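Local coordinates for protein salicylaldehyde dehydrogenase NahF (Pseudomonas putida, PDB 4JZ6) that probably oxidises salicylaldehyde to salicylate with NAD(+) as the hydride acceptor, a step of bacterial naphthalene degradation, at residues G355-A360 and A376-T381. Numbering follows the deposited sequence.
Sequences GLFKDA and AVMPAT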
loop_
_atom_site.group_PDB
_atom_site.type_symbol
_atom_site.label_atom_id
_atom_site.label_comp_id
_atom_site.label_asym_id
_atom_site.label_seq_id
_atom_site.Cartn_x
_atom_site.Cartn_y
_atom_site.Cartn_z
ATOM N N GLY A 355 12.545 32.413 -3.518
ATOM C CA GLY A 355 13.756 31.621 -3.651
ATOM C C GLY A 355 13.754 30.897 -4.985
ATOM O O GLY A 355 14.738 30.927 -5.722
ATOM N N LEU A 356 12.626 30.265 -5.300
ATOM C CA LEU A 356 12.436 29.594 -6.581
ATOM C C LEU A 356 12.464 30.592 -7.745
ATOM O O LEU A 356 13.035 30.315 -8.803
ATOM C CB LEU A 356 11.108 28.827 -6.583
ATOM C CG LEU A 356 11.029 27.420 -5.975
ATOM C CD1 LEU A 356 11.816 26.435 -6.813
ATOM C CD2 LEU A 356 11.511 27.374 -4.539
ATOM N N PHE A 357 11.845 31.750 -7.528
ATOM C CA PHE A 357 11.725 32.808 -8.528
ATOM C C PHE A 357 13.101 33.381 -8.898
ATOM O O PHE A 357 13.442 33.477 -10.078
ATOM C CB PHE A 357 10.809 33.901 -7.967
ATOM C CG PHE A 357 10.261 34.863 -8.993
ATOM C CD1 PHE A 357 11.093 35.531 -9.876
ATOM C CD2 PHE A 357 8.900 35.123 -9.041
ATOM C CE1 PHE A 357 10.579 36.426 -10.802
ATOM C CE2 PHE A 357 8.377 36.019 -9.962
ATOM C CZ PHE A 357 9.218 36.669 -10.844
ATOM N N LYS A 358 13.880 33.771 -7.893
ATOM C CA LYS A 358 15.204 34.335 -8.135
ATOM C C LYS A 358 16.090 33.355 -8.892
ATOM O O LYS A 358 16.768 33.732 -9.848
ATOM C CB LYS A 358 15.886 34.740 -6.824
ATOM C CG LYS A 358 17.273 35.342 -7.032
ATOM C CD LYS A 358 18.062 35.500 -5.731
ATOM C CE LYS A 358 19.420 36.160 -5.994
ATOM N NZ LYS A 358 20.260 36.287 -4.767
ATOM N N ASP A 359 16.078 32.097 -8.457
ATOM C CA ASP A 359 16.901 31.065 -9.076
ATOM C C ASP A 359 16.598 30.925 -10.563
ATOM O O ASP A 359 17.507 30.935 -11.393
ATOM C CB ASP A 359 16.707 29.719 -8.375
ATOM C CG ASP A 359 17.425 28.588 -9.084
ATOM O OD1 ASP A 359 18.610 28.346 -8.771
ATOM O OD2 ASP A 359 16.806 27.948 -9.962
ATOM N N ALA A 360 15.315 30.795 -10.887
ATOM C CA ALA A 360 14.871 30.729 -12.273
ATOM C C ALA A 360 15.294 31.975 -13.041
ATOM O O ALA A 360 15.852 31.881 -14.135
ATOM C CB ALA A 360 13.363 30.559 -12.336
ATOM N N ALA A 376 2.026 36.759 1.972
ATOM C CA ALA A 376 1.002 35.966 1.309
ATOM C C ALA A 376 0.395 36.692 0.114
ATOM O O ALA A 376 -0.605 36.247 -0.445
ATOM C CB ALA A 376 -0.080 35.571 2.296
ATOM N N VAL A 377 1.006 37.802 -0.280
ATOM C CA VAL A 377 0.501 38.595 -1.394
ATOM C C VAL A 377 1.386 38.463 -2.638
ATOM O O VAL A 377 2.597 38.694 -2.580
ATOM C CB VAL A 377 0.367 40.083 -0.999
ATOM C CG1 VAL A 377 -0.250 40.883 -2.132
ATOM C CG2 VAL A 377 -0.462 40.220 0.263
ATOM N N MET A 378 0.775 38.090 -3.761
ATOM C CA MET A 378 1.496 37.907 -5.019
ATOM C C MET A 378 0.553 38.110 -6.195
ATOM O O MET A 378 -0.584 37.644 -6.164
ATOM C CB MET A 378 2.093 36.500 -5.089
ATOM C CG MET A 378 3.001 36.246 -6.293
ATOM S SD MET A 378 3.784 34.612 -6.254
ATOM C CE MET A 378 4.946 34.772 -7.604
ATOM N N PRO A 379 1.012 38.826 -7.232
ATOM C CA PRO A 379 0.230 38.918 -8.469
ATOM C C PRO A 379 0.327 37.619 -9.257
ATOM O O PRO A 379 1.281 36.865 -9.060
ATOM C CB PRO A 379 0.918 40.051 -9.234
ATOM C CG PRO A 379 2.297 40.127 -8.666
ATOM C CD PRO A 379 2.172 39.737 -7.233
ATOM N N ALA A 380 -0.651 37.354 -10.117
ATOM C CA ALA A 380 -0.587 36.189 -10.989
ATOM C C ALA A 380 0.670 36.283 -11.846
ATOM O O ALA A 380 0.883 37.272 -12.546
ATOM C CB ALA A 380 -1.821 36.101 -11.858
ATOM N N THR A 381 1.506 35.254 -11.772
ATOM C CA THR A 381 2.822 35.291 -12.396
ATOM C C THR A 381 3.059 34.099 -13.331
ATOM O O THR A 381 2.776 32.959 -12.975
ATOM C CB THR A 381 3.927 35.333 -11.316
ATOM O OG1 THR A 381 3.706 36.446 -10.441
ATOM C CG2 THR A 381 5.300 35.467 -11.945
#
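Helix residues 355-360 and the loop 376-381, which enters a strand at Thr381, stay far apart: the nearest CA atoms, of Phe357 and Thr381, are 10.0 Å from each other, and side chains bridge the interval. Phe357 is the one helix residue that touches the other segment, and its flat ring covers much of the distance. With CG anti to the backbone N (chi1 -163°), the ring reaches out from the helix; it and the side chain of Thr381 approach from opposite directions, CE2 of Phe357 and CG2 of Thr381 meeting at 3.7 Å. Met378 arrives at the ring edge, near the ring plane, where its CE lies 4.2 Å from CD2 of Phe357. All three of its side-chain torsions are close to 180° (chi1 -174°), and this straight, unbranched chain carries the terminal methyl across to the ring from a loop.

Threonine suits its place because its two branches serve different surroundings. CG2 gives the aromatic ring an apolar partner, while OG1 lies 2.8 Å from O of Pro379, with O of Gly371 a second carbonyl acceptor within reach, so the buried hydroxyl is provided for by main-chain oxygens. Between the segments the contact is apolar and small, burying 85 Å² in all.

Ile401 of strand 401-407 touches Phe357, Met378 and Thr381 alike, and Met372 adds to the packing on the phenyl ring. The cluster lies away from the salicylaldehyde pockets and joins helix 349-362 to the loop leading into strand 381-384 and to that strand's first residue; the strand runs between 366-369 and 401-407 near one margin of the seven-stranded mixed sheet.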